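Local coordinates for possible adhesin (Caldicellulosiruptor kronotskyensis, PDB 4WA0), which probably mediates attachment of this extreme thermophile to cellulose as a tapirin, the deposited chain being its C-terminal beta-helix domain with a bound magnesium ion, at residues A[163-168]-A[185-190]; A[297-302]-A[320-325]; A[1-6]-A[225-230]; A[54-59]-A[77-82]; A[248-253]-A[277-282]. All coordinates share one frame; numbering follows the deposited sequence.

Contact 1 of 5, residues A[163-168]-A[185-190]; sequences YCNSLV and LATTPD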
# COMPACT_ATOMS: atom_id res chain seq x y z
N TYR A 163 19.86 13.72 -4.91
CA TYR A 163 21.17 13.13 -5.22
C TYR A 163 20.92 11.96 -6.15
O TYR A 163 20.17 11.10 -5.76
CB TYR A 163 21.80 12.65 -3.98
CG TYR A 163 22.04 13.68 -2.86
CD1 TYR A 163 21.02 14.05 -2.05
CD2 TYR A 163 23.32 14.26 -2.65
CE1 TYR A 163 21.21 14.97 -1.05
CE2 TYR A 163 23.53 15.16 -1.64
CZ TYR A 163 22.46 15.52 -0.84
OH TYR A 163 22.61 16.45 0.15
N CYS A 164 21.47 11.97 -7.37
CA CYS A 164 21.25 10.88 -8.39
C CYS A 164 22.59 10.57 -9.02
O CYS A 164 23.45 11.42 -9.16
CB CYS A 164 20.23 11.13 -9.57
SG CYS A 164 18.82 12.13 -9.13
N ASN A 165 22.75 9.35 -9.46
CA ASN A 165 23.90 9.07 -10.29
C ASN A 165 23.91 9.72 -11.64
O ASN A 165 24.93 10.24 -12.08
CB ASN A 165 24.07 7.53 -10.46
CG ASN A 165 25.32 7.18 -11.21
OD1 ASN A 165 25.23 6.81 -12.40
ND2 ASN A 165 26.45 7.42 -10.62
N SER A 166 22.77 9.69 -12.32
CA SER A 166 22.64 10.13 -13.69
C SER A 166 21.22 10.63 -13.93
O SER A 166 20.28 10.22 -13.22
CB SER A 166 22.91 8.95 -14.65
OG SER A 166 24.27 8.55 -14.59
N LEU A 167 21.11 11.50 -14.92
CA LEU A 167 19.86 12.11 -15.31
C LEU A 167 19.67 12.02 -16.79
O LEU A 167 20.61 12.34 -17.56
CB LEU A 167 19.86 13.55 -14.87
CG LEU A 167 18.59 14.33 -15.20
CD1 LEU A 167 17.32 13.84 -14.52
CD2 LEU A 167 18.83 15.82 -15.00
N VAL A 168 18.49 11.55 -17.24
CA VAL A 168 18.14 11.56 -18.61
C VAL A 168 16.77 12.19 -18.71
O VAL A 168 15.80 11.70 -18.03
CB VAL A 168 18.13 10.13 -19.19
CG1 VAL A 168 17.54 10.11 -20.56
CG2 VAL A 168 19.52 9.48 -19.15
N LEU A 185 24.46 15.51 -9.20
CA LEU A 185 24.55 14.42 -10.13
C LEU A 185 25.95 13.93 -10.11
O LEU A 185 26.88 14.75 -10.17
CB LEU A 185 24.15 14.93 -11.54
CG LEU A 185 22.72 15.42 -11.65
CD1 LEU A 185 22.51 15.96 -13.03
CD2 LEU A 185 21.77 14.26 -11.36
N ALA A 186 26.14 12.62 -10.03
CA ALA A 186 27.49 12.00 -10.05
C ALA A 186 28.16 12.08 -11.42
O ALA A 186 29.32 11.88 -11.53
CB ALA A 186 27.39 10.56 -9.61
N THR A 187 27.38 12.27 -12.45
CA THR A 187 27.84 12.35 -13.87
C THR A 187 27.31 13.60 -14.49
O THR A 187 26.56 14.41 -13.85
CB THR A 187 27.27 11.10 -14.64
OG1 THR A 187 25.82 11.09 -14.57
CG2 THR A 187 27.80 9.78 -14.04
N THR A 188 27.67 13.80 -15.74
CA THR A 188 27.23 14.96 -16.55
C THR A 188 26.36 14.48 -17.70
O THR A 188 26.78 13.58 -18.47
CB THR A 188 28.44 15.78 -17.12
OG1 THR A 188 29.18 16.31 -16.01
CG2 THR A 188 27.94 16.90 -18.00
N PRO A 189 25.13 14.95 -17.75
CA PRO A 189 24.25 14.47 -18.81
C PRO A 189 24.57 15.00 -20.20
O PRO A 189 25.53 15.75 -20.42
CB PRO A 189 22.85 14.96 -18.41
CG PRO A 189 22.99 15.68 -17.15
CD PRO A 189 24.47 15.85 -16.80
N ASP A 190 23.78 14.52 -21.16
CA ASP A 190 23.85 15.01 -22.53
C ASP A 190 23.17 16.33 -22.79
O ASP A 190 22.39 16.85 -21.96
CB ASP A 190 23.43 13.89 -23.52
CG ASP A 190 21.98 13.60 -23.61
OD1 ASP A 190 21.09 14.27 -23.10
OD2 ASP A 190 21.71 12.59 -24.35
O HOH W 1 23.73 12.40 -16.07
O HOH W 2 21.51 12.57 -20.34
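The side-chain amide of Asn165 and Ala186 meet where both chains leave their strands, with Ala186 CB resting 3.4 Å from Asn165 ND2 and displaced to one side of the amide plane. Ser166 OG, in one of its two conformers and so with some doubt, stands on that same side and bonds to Asn165 OD1 from 49° above the plane. The ring of Tyr163, two residues before Asn165, turns away from this contact to stack on Tyr184 and to meet Phe210. The setting is a parallel beta-helix: 163-168 rounds the corner between two of its faces, and 185-190 leaves the next coil for helix 191-195. Parallel pairing ends here with the bridge of Cys164 and Leu185, sealed by Ala186 N donating to Cys164 O at 3.1 Å. Inside the corner, Leu185 spreads its two methyls over two residues. CD2 lies 3.9 Å from Cys164 CB, while CD1 reaches Leu167 CB at 4.0 Å as the two leucines pass at a slant. Pro189 extends the apolar run more loosely, its CG 4.4 Å from Leu167 CB, and Tyr206 packs on both Leu185 and Pro189. Once the strands diverge, side chain and solvent replace backbone pairing: one water accepts from Leu167 N and donates to Thr187 OG1, and another joins Leu167 O to Asp190 N, just before the helix. Thr187 OG1 stands between the backbone N and the carbonyl carbon (chi1 58°), and it donates at 2.8 Å to an in-plane lone pair of Asn165 O.

Contact 2 of 5, residues A[297-302]-A[320-325]; sequences RGNITF and TFNINA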
# COMPACT_ATOMS: atom_id res chain seq x y z
N ARG A 297 -6.68 -18.22 6.14
CA ARG A 297 -5.49 -18.60 5.39
C ARG A 297 -5.79 -18.86 3.95
O ARG A 297 -4.96 -19.42 3.24
CB ARG A 297 -4.80 -19.85 6.00
CG ARG A 297 -4.21 -19.56 7.38
CD ARG A 297 -3.19 -20.59 7.77
NE ARG A 297 -2.40 -20.24 8.95
CZ ARG A 297 -2.71 -20.52 10.21
NH1 ARG A 297 -3.85 -21.05 10.56
NH2 ARG A 297 -1.83 -20.19 11.17
N GLY A 298 -6.96 -18.46 3.51
CA GLY A 298 -7.30 -18.41 2.11
C GLY A 298 -7.90 -17.10 1.72
O GLY A 298 -7.60 -16.06 2.33
N ASN A 299 -8.64 -17.12 0.63
CA ASN A 299 -9.16 -15.86 0.06
C ASN A 299 -10.39 -15.40 0.79
O ASN A 299 -11.08 -16.19 1.45
CB ASN A 299 -9.51 -16.00 -1.38
CG ASN A 299 -8.26 -16.30 -2.25
OD1 ASN A 299 -7.14 -15.96 -1.93
ND2 ASN A 299 -8.52 -17.00 -3.36
N ILE A 300 -10.62 -14.09 0.75
CA ILE A 300 -11.83 -13.47 1.31
C ILE A 300 -12.63 -12.89 0.20
O ILE A 300 -12.11 -12.05 -0.56
CB ILE A 300 -11.46 -12.46 2.45
CG1 ILE A 300 -10.77 -13.26 3.56
CG2 ILE A 300 -12.67 -11.65 2.92
CD1 ILE A 300 -10.28 -12.37 4.68
N THR A 301 -13.91 -13.31 0.09
CA THR A 301 -14.80 -12.96 -1.05
C THR A 301 -16.04 -12.31 -0.51
O THR A 301 -16.67 -12.77 0.43
CB THR A 301 -15.16 -14.20 -1.87
OG1 THR A 301 -13.93 -14.81 -2.25
CG2 THR A 301 -15.97 -13.86 -3.16
N PHE A 302 -16.43 -11.27 -1.22
CA PHE A 302 -17.63 -10.47 -0.92
C PHE A 302 -18.53 -10.77 -2.08
O PHE A 302 -18.13 -10.60 -3.26
CB PHE A 302 -17.29 -8.99 -0.77
CG PHE A 302 -16.42 -8.69 0.39
CD1 PHE A 302 -16.89 -8.60 1.68
CD2 PHE A 302 -15.04 -8.57 0.20
CE1 PHE A 302 -16.03 -8.35 2.76
CE2 PHE A 302 -14.22 -8.36 1.28
CZ PHE A 302 -14.69 -8.26 2.55
N THR A 320 -0.77 -16.93 0.17
CA THR A 320 -1.10 -15.84 -0.73
C THR A 320 -2.54 -15.44 -0.40
O THR A 320 -3.27 -16.21 0.26
CB THR A 320 -1.10 -16.19 -2.23
OG1 THR A 320 -2.09 -17.19 -2.49
CG2 THR A 320 0.29 -16.67 -2.76
N PHE A 321 -2.97 -14.28 -0.89
CA PHE A 321 -4.23 -13.74 -0.46
C PHE A 321 -4.87 -12.90 -1.56
O PHE A 321 -4.21 -12.01 -2.08
CB PHE A 321 -3.99 -12.88 0.75
CG PHE A 321 -5.23 -12.30 1.34
CD1 PHE A 321 -6.34 -13.09 1.52
CD2 PHE A 321 -5.26 -11.04 1.79
CE1 PHE A 321 -7.49 -12.57 2.07
CE2 PHE A 321 -6.38 -10.50 2.37
CZ PHE A 321 -7.53 -11.26 2.47
N ASN A 322 -6.12 -13.18 -1.90
CA ASN A 322 -6.91 -12.37 -2.82
C ASN A 322 -8.12 -11.89 -2.10
O ASN A 322 -8.78 -12.73 -1.33
CB ASN A 322 -7.37 -13.22 -4.03
CG ASN A 322 -6.18 -13.83 -4.80
OD1 ASN A 322 -5.58 -13.19 -5.58
ND2 ASN A 322 -5.75 -15.01 -4.38
N ILE A 323 -8.44 -10.62 -2.28
CA ILE A 323 -9.72 -10.04 -1.84
C ILE A 323 -10.56 -10.00 -3.10
O ILE A 323 -10.18 -9.34 -4.07
CB ILE A 323 -9.55 -8.61 -1.26
CG1 ILE A 323 -8.63 -8.66 -0.04
CG2 ILE A 323 -10.95 -8.04 -0.87
CD1 ILE A 323 -8.35 -7.24 0.42
N ASN A 324 -11.67 -10.77 -3.10
CA ASN A 324 -12.45 -10.92 -4.35
C ASN A 324 -13.87 -10.41 -4.16
O ASN A 324 -14.39 -10.45 -3.05
CB ASN A 324 -12.51 -12.38 -4.81
CG ASN A 324 -11.16 -12.92 -5.29
OD1 ASN A 324 -10.25 -12.16 -5.61
ND2 ASN A 324 -10.97 -14.23 -5.16
N ALA A 325 -14.46 -9.94 -5.25
CA ALA A 325 -15.86 -9.44 -5.27
C ALA A 325 -16.45 -10.07 -6.46
O ALA A 325 -16.10 -9.73 -7.59
CB ALA A 325 -15.95 -7.91 -5.39
O HOH W 3 -4.79 -16.21 2.91
O HOH W 4 -5.49 -17.89 -0.73
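Asn299 and Asn322 run alongside each other in the same direction, their amide planes nearly perpendicular at 86°. Asn299 OD1 is gripped by two donors from one face of its plane, Asn322 N and Asn322 ND2, each at 3.0 Å. The remaining oxygen of that second amide, Asn322 OD1, is bonded to Asn19, so the polar groups run on from coil to coil. The tightly packed part is the face carrying Ile300, Phe302 and Ile323. Ile300 CG1 meets the edge of the Phe321 ring in its plane, 3.7 Å from CE1, and Phe302 offers its own ring edge to Ile323 CG2. Strands 299-302 and 320-325 are parallel neighbours on one face of the beta-helix, with 320-325 in turn beside strand 17-19, so that coils from the end of the chain stack on the first. Their backbones alternate regularly: Ile300 N donates to Asn322 O, Asn324 N to Ile300 O at 2.9 Å, and Phe302 N to Asn324 O. Toward residues 298 and 320 the pairing opens and water takes over. One water donates to both Gly298 O and Thr320 O; a second donates to Thr320 O and, at 2.8 Å, to Asn299 OD1.

Contact 3 of 5, residues A[1-6]-A[225-230]; sequences TSVPSS and RDYTSG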
# COMPACT_ATOMS: atom_id res chain seq x y z
N THR A 1 6.75 8.53 12.17
CA THR A 1 7.83 7.73 11.47
C THR A 1 7.87 6.23 11.93
O THR A 1 8.33 5.36 11.17
CB THR A 1 9.22 8.45 11.52
OG1 THR A 1 9.17 9.65 10.75
CG2 THR A 1 10.33 7.62 10.92
N SER A 2 7.35 5.93 13.12
CA SER A 2 7.25 4.54 13.62
C SER A 2 6.31 3.65 12.78
O SER A 2 5.16 4.03 12.48
CB SER A 2 6.74 4.54 15.06
OG SER A 2 7.16 3.37 15.72
N VAL A 3 6.78 2.46 12.45
CA VAL A 3 5.97 1.47 11.69
C VAL A 3 5.53 0.34 12.61
O VAL A 3 6.39 -0.34 13.17
CB VAL A 3 6.80 0.85 10.55
CG1 VAL A 3 6.06 -0.30 9.88
CG2 VAL A 3 7.19 1.93 9.54
N PRO A 4 4.22 0.10 12.75
CA PRO A 4 3.67 -0.90 13.66
C PRO A 4 4.13 -2.37 13.43
O PRO A 4 4.18 -2.84 12.33
CB PRO A 4 2.15 -0.77 13.45
CG PRO A 4 2.00 -0.25 12.05
CD PRO A 4 3.18 0.67 11.86
N SER A 5 4.42 -3.05 14.51
CA SER A 5 5.06 -4.37 14.49
C SER A 5 4.06 -5.54 14.44
O SER A 5 4.42 -6.67 14.07
CB SER A 5 5.89 -4.51 15.79
OG SER A 5 5.03 -4.43 16.95
N SER A 6 2.81 -5.27 14.82
CA SER A 6 1.81 -6.30 15.00
C SER A 6 0.81 -6.31 13.86
O SER A 6 0.33 -5.25 13.48
CB SER A 6 1.02 -6.00 16.28
OG SER A 6 -0.08 -6.90 16.41
N ARG A 225 12.60 -6.99 10.23
CA ARG A 225 11.51 -7.54 11.04
C ARG A 225 10.84 -8.70 10.32
O ARG A 225 10.48 -8.60 9.14
CB ARG A 225 10.49 -6.47 11.39
CG ARG A 225 9.37 -6.96 12.31
CD ARG A 225 8.62 -5.78 12.90
NE ARG A 225 9.42 -5.07 13.91
CZ ARG A 225 9.53 -5.44 15.19
NH1 ARG A 225 10.28 -4.72 16.03
NH2 ARG A 225 8.90 -6.52 15.65
N ASP A 226 10.66 -9.81 11.05
CA ASP A 226 9.88 -10.93 10.55
C ASP A 226 8.46 -10.67 11.09
O ASP A 226 8.20 -10.88 12.25
CB ASP A 226 10.41 -12.26 11.09
CG ASP A 226 9.51 -13.43 10.72
OD1 ASP A 226 8.47 -13.12 10.04
OD2 ASP A 226 9.81 -14.60 11.17
N TYR A 227 7.54 -10.22 10.23
CA TYR A 227 6.26 -9.70 10.74
C TYR A 227 5.35 -10.79 11.25
O TYR A 227 4.33 -10.44 11.83
CB TYR A 227 5.52 -8.79 9.69
CG TYR A 227 6.05 -7.36 9.69
CD1 TYR A 227 7.26 -7.05 8.99
CD2 TYR A 227 5.42 -6.34 10.42
CE1 TYR A 227 7.79 -5.77 8.98
CE2 TYR A 227 5.97 -5.05 10.44
CZ TYR A 227 7.16 -4.78 9.72
OH TYR A 227 7.72 -3.51 9.73
N THR A 228 5.65 -12.06 10.95
CA THR A 228 4.90 -13.20 11.48
C THR A 228 5.75 -14.08 12.44
O THR A 228 5.46 -15.25 12.61
CB THR A 228 4.29 -14.09 10.34
OG1 THR A 228 5.29 -14.55 9.43
CG2 THR A 228 3.28 -13.26 9.49
N SER A 229 6.73 -13.49 13.13
CA SER A 229 7.44 -14.20 14.20
C SER A 229 6.45 -14.85 15.11
O SER A 229 5.54 -14.16 15.59
CB SER A 229 8.24 -13.23 15.10
OG SER A 229 9.23 -12.56 14.36
N GLY A 230 6.62 -16.15 15.37
CA GLY A 230 5.81 -16.87 16.33
C GLY A 230 4.56 -17.54 15.78
O GLY A 230 3.95 -18.33 16.46
O HOH W 5 8.06 -2.44 12.20
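Ser5 and Tyr227 meet around a backbone oxygen that the contact buries without giving it a polar partner: Ser5 O sits 3.8 Å from Tyr227 CD2, and nothing in the model bonds to it. No direct hydrogen bond joins the two segments. Instead, one water accepts from Tyr227 OH at 2.7 Å and donates to Val3 O at 2.9 Å. The tyrosine ring is framed on several sides. Pro4 O, itself bonded to Tyr10 OH, lies in the ring plane at its edge, 3.4 Å from CE2, while Arg225 CD from the same segment rests over one face toward the rim. The Val3 and Tyr227 side chains cross at about a right angle, with Val3 CG1 near the hydroxyl. These are two irregular segments laid along the outside of the beta-helix, the N-terminal lead-in to strand 10-14 and the exit from helix 217-224; Tyr227 also reaches Tyr10 and Phe13 of that first strand. Arg225 bends at chi3 (-72°), which carries NE out of line with the rest of the chain. Ser5 CB then lies over one face of the guanidinium, 3.6 Å from NH2, while NE pairs with Glu221 in a salt bridge and NH2 bonds to Ser357 O.

Contact 4 of 5, residues A[54-59]-A[77-82]; sequences GEMVIN and IYVEKS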
# COMPACT_ATOMS: atom_id res chain seq x y z
N GLY A 54 7.98 -7.56 -1.56
CA GLY A 54 8.11 -8.10 -2.91
C GLY A 54 7.95 -6.98 -3.90
O GLY A 54 8.42 -5.86 -3.62
N GLU A 55 7.39 -7.28 -5.06
CA GLU A 55 7.12 -6.35 -6.11
C GLU A 55 5.83 -5.61 -5.72
O GLU A 55 4.97 -6.24 -5.13
CB GLU A 55 6.80 -7.11 -7.37
CG GLU A 55 7.93 -7.98 -7.91
CD GLU A 55 9.12 -7.24 -8.44
OE1 GLU A 55 9.10 -6.00 -8.57
OE2 GLU A 55 10.09 -7.94 -8.81
N MSE A 56 5.70 -4.31 -6.02
CA MSE A 56 4.41 -3.61 -5.91
C MSE A 56 4.03 -3.22 -7.27
O MSE A 56 4.83 -2.67 -8.03
CB MSE A 56 4.49 -2.35 -5.06
CG MSE A 56 3.15 -1.62 -4.88
SE MSE A 56 3.32 -0.27 -3.45
CE MSE A 56 3.69 -1.14 -1.80
N VAL A 57 2.79 -3.49 -7.61
CA VAL A 57 2.22 -3.12 -8.91
C VAL A 57 0.91 -2.42 -8.64
O VAL A 57 0.07 -2.96 -7.88
CB VAL A 57 1.97 -4.36 -9.77
CG1 VAL A 57 1.24 -4.02 -11.06
CG2 VAL A 57 3.29 -5.03 -10.11
N ILE A 58 0.69 -1.30 -9.33
CA ILE A 58 -0.52 -0.49 -9.21
C ILE A 58 -1.13 -0.42 -10.58
O ILE A 58 -0.57 0.12 -11.46
CB ILE A 58 -0.33 0.91 -8.61
CG1 ILE A 58 0.44 0.81 -7.30
CG2 ILE A 58 -1.71 1.60 -8.52
CD1 ILE A 58 0.84 2.17 -6.71
N ASN A 59 -2.28 -1.04 -10.73
CA ASN A 59 -2.97 -1.08 -12.00
C ASN A 59 -4.01 0.01 -12.17
O ASN A 59 -4.47 0.59 -11.22
CB ASN A 59 -3.55 -2.48 -12.18
CG ASN A 59 -2.38 -3.49 -12.52
OD1 ASN A 59 -1.52 -3.20 -13.36
ND2 ASN A 59 -2.38 -4.57 -11.92
N ILE A 77 5.85 4.26 2.38
CA ILE A 77 5.64 3.24 1.35
C ILE A 77 7.01 2.49 1.29
O ILE A 77 8.04 3.10 0.93
CB ILE A 77 5.27 3.86 -0.02
CG1 ILE A 77 3.92 4.62 0.06
CG2 ILE A 77 5.18 2.77 -1.09
CD1 ILE A 77 3.42 5.17 -1.21
N TYR A 78 6.97 1.19 1.50
CA TYR A 78 8.15 0.38 1.40
C TYR A 78 7.95 -0.66 0.37
O TYR A 78 7.00 -1.39 0.44
CB TYR A 78 8.48 -0.23 2.75
CG TYR A 78 9.64 -1.21 2.76
CD1 TYR A 78 9.52 -2.47 2.25
CD2 TYR A 78 10.85 -0.89 3.37
CE1 TYR A 78 10.56 -3.42 2.31
CE2 TYR A 78 11.91 -1.81 3.39
CZ TYR A 78 11.76 -3.05 2.83
OH TYR A 78 12.72 -4.03 2.86
N VAL A 79 8.85 -0.73 -0.59
CA VAL A 79 8.79 -1.76 -1.65
C VAL A 79 10.14 -2.44 -1.70
O VAL A 79 11.15 -1.83 -2.06
CB VAL A 79 8.44 -1.16 -3.00
CG1 VAL A 79 8.31 -2.24 -4.08
CG2 VAL A 79 7.13 -0.36 -2.91
N GLU A 80 10.18 -3.73 -1.37
CA GLU A 80 11.47 -4.44 -1.39
C GLU A 80 12.08 -4.57 -2.80
O GLU A 80 13.32 -4.46 -2.98
CB GLU A 80 11.29 -5.81 -0.72
CG GLU A 80 12.56 -6.65 -0.66
CD GLU A 80 12.33 -8.13 -0.31
OE1 GLU A 80 11.95 -8.42 0.82
OE2 GLU A 80 12.60 -9.02 -1.17
N LYS A 81 11.24 -4.83 -3.81
CA LYS A 81 11.69 -4.98 -5.21
C LYS A 81 11.30 -3.76 -6.02
O LYS A 81 11.67 -2.66 -5.57
CB LYS A 81 11.27 -6.35 -5.77
CG LYS A 81 11.74 -7.50 -4.88
CD LYS A 81 11.31 -8.84 -5.43
CE LYS A 81 11.81 -9.93 -4.47
NZ LYS A 81 11.38 -11.23 -5.04
N SER A 82 10.69 -3.92 -7.19
CA SER A 82 10.31 -2.82 -8.01
C SER A 82 8.87 -2.36 -7.72
O SER A 82 8.01 -3.16 -7.22
CB SER A 82 10.39 -3.26 -9.45
OG SER A 82 11.78 -3.41 -9.73
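Met56, present as selenomethionine, reaches from one beta-helix coil into the interior beside Val79 of the next. Its CB lies 3.9 Å from both Val79 methyls, and the two side chains cross at about a right angle. CG, anti to the backbone N (chi1 -178°), carries the chain onward to SE, which rests 3.8 Å from Val79 CG2. A bend at chi3 (-63°) then sets the terminal CE against that same methyl at 3.7 Å, with Ile77 CG2 and Tyr78 O a little farther off. This core contact sits under a corner of the fold: strand 76-79 belongs to one face, strand 56-58 to another, and the loops before and after them pair across neighbouring coils. There Lys81 N donates to Gly54 O, approaching from above the carbonyl plane, and Met56 N donates to Ser82 O at 2.8 Å. On the outer side Glu55 folds back, bent at chi2, and lays its carboxylate against the lysine, with Glu55 CD 3.5 Å from Lys81 CB. The two charged ends do not touch, and the lysine chain runs on extended. Ser82 turns its OG to Glu105 N, while its backbone N meets Glu55 OE1 at 3.0 Å from above the carboxylate plane.

Contact 5 of 5, residues A[248-253]-A[277-282]; sequences STADTS and SARLGS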
# COMPACT_ATOMS: atom_id res chain seq x y z
N SER A 248 -15.77 -18.08 15.44
CA SER A 248 -15.95 -16.70 15.85
C SER A 248 -15.77 -16.51 17.34
O SER A 248 -16.07 -17.41 18.12
CB SER A 248 -17.36 -16.22 15.48
OG SER A 248 -18.41 -16.99 16.02
N THR A 249 -15.35 -15.30 17.72
CA THR A 249 -15.40 -14.87 19.08
C THR A 249 -15.94 -13.47 19.07
O THR A 249 -15.46 -12.62 18.28
CB THR A 249 -13.98 -14.89 19.66
OG1 THR A 249 -13.40 -16.19 19.49
CG2 THR A 249 -13.88 -14.43 21.14
N ALA A 250 -16.87 -13.19 20.00
CA ALA A 250 -17.46 -11.85 20.09
C ALA A 250 -17.12 -11.16 21.41
O ALA A 250 -16.81 -11.82 22.41
CB ALA A 250 -18.91 -11.91 19.89
N ASP A 251 -17.03 -9.86 21.30
CA ASP A 251 -16.98 -8.96 22.45
C ASP A 251 -18.19 -8.06 22.47
O ASP A 251 -18.26 -7.07 21.70
CB ASP A 251 -15.66 -8.20 22.44
CG ASP A 251 -15.50 -7.24 23.65
OD1 ASP A 251 -16.36 -7.18 24.59
OD2 ASP A 251 -14.46 -6.49 23.61
N THR A 252 -19.13 -8.38 23.36
CA THR A 252 -20.38 -7.65 23.45
C THR A 252 -20.34 -6.65 24.62
O THR A 252 -21.35 -6.03 24.92
CB THR A 252 -21.60 -8.61 23.59
OG1 THR A 252 -21.38 -9.47 24.70
CG2 THR A 252 -21.72 -9.42 22.33
N SER A 253 -19.17 -6.45 25.21
CA SER A 253 -19.01 -5.45 26.27
C SER A 253 -18.98 -4.02 25.78
O SER A 253 -19.01 -3.10 26.62
CB SER A 253 -17.78 -5.69 27.07
OG SER A 253 -16.56 -5.42 26.42
N SER A 277 -24.54 -13.92 12.86
CA SER A 277 -25.89 -13.94 13.38
C SER A 277 -26.03 -14.99 14.51
O SER A 277 -26.63 -14.76 15.59
CB SER A 277 -26.84 -14.24 12.23
OG SER A 277 -26.87 -13.19 11.29
N ALA A 278 -25.47 -16.17 14.28
CA ALA A 278 -25.49 -17.20 15.29
C ALA A 278 -24.72 -16.79 16.52
O ALA A 278 -25.19 -17.01 17.64
CB ALA A 278 -24.96 -18.54 14.73
N ARG A 279 -23.54 -16.16 16.38
CA ARG A 279 -22.71 -15.84 17.55
C ARG A 279 -23.36 -14.73 18.38
O ARG A 279 -23.30 -14.76 19.61
CB ARG A 279 -21.32 -15.35 17.13
CG ARG A 279 -20.43 -14.88 18.27
CD ARG A 279 -20.15 -15.92 19.31
NE ARG A 279 -19.47 -17.08 18.74
CZ ARG A 279 -19.54 -18.31 19.20
NH1 ARG A 279 -18.89 -19.31 18.60
NH2 ARG A 279 -20.35 -18.58 20.21
N LEU A 280 -23.95 -13.76 17.72
CA LEU A 280 -24.51 -12.57 18.39
C LEU A 280 -25.93 -12.79 18.83
O LEU A 280 -26.43 -12.04 19.65
CB LEU A 280 -24.46 -11.31 17.51
CG LEU A 280 -23.04 -10.82 17.24
CD1 LEU A 280 -23.15 -9.59 16.36
CD2 LEU A 280 -22.30 -10.56 18.55
N GLY A 281 -26.56 -13.84 18.29
CA GLY A 281 -27.94 -14.21 18.60
C GLY A 281 -28.94 -13.27 18.02
O GLY A 281 -29.99 -12.97 18.63
N SER A 282 -28.66 -12.80 16.82
CA SER A 282 -29.56 -11.88 16.16
C SER A 282 -29.34 -11.81 14.66
O SER A 282 -28.23 -11.93 14.23
CB SER A 282 -29.36 -10.48 16.74
OG SER A 282 -30.62 -9.86 16.84
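Ser248 and Arg279 supply the polar half of a contact between edge strand 247-251 and the last turn of helix 269-280, at the magnesium-bearing end of the beta-helix domain. Arg279 NE donates to Ser248 OG at 2.9 Å, the N-H fairly straight at 157° and the oxygen tilted slightly from the guanidinium plane. The same hydroxyl also bonds to Glu275, a magnesium ligand. Charge pairing adds a second tie, for Arg279 NH1 forms a salt bridge with Asp239 OD2, and Asp239 also binds the metal; Ser248 N bonds to that same oxygen. Ser248 and Arg279 are thus second-shell residues, bonded to two metal ligands and probably helping to position them, and the positive arginine probably offsets part of the charge on Asp239. The apolar contacts lie farther along the strand. Ala250 CB touches two residues of the helix, Arg279 CG at 3.7 Å and Leu280 CD2 at 3.9 Å. Thr252 and Leu280 pass each other running in opposite senses at the solvent-facing end, where Thr252 CG2 comes within 4.0 Å of Leu280 CD2.

In the fold
The chain opens contact 3 with its first six residues but closes it only at 225-230, enclosing most of the coiled body. Two small loops nest inside that span in series: contact 4, closing within 77-82 close to the spatial centre of the chain, and contact 1, closing within 185-190 at one end. After contact 3 the chain forms contact 5 and then contact 2, again in series; none of the five loops cross. Contacts 1, 2 and 4 join successive coils, contact 3 lays outer segments along the body, and contact 5 fastens a helix to an edge strand by the metal site. Contacts 1 and 5 have centres about 61 Å apart, on opposite sides of the chain's centre.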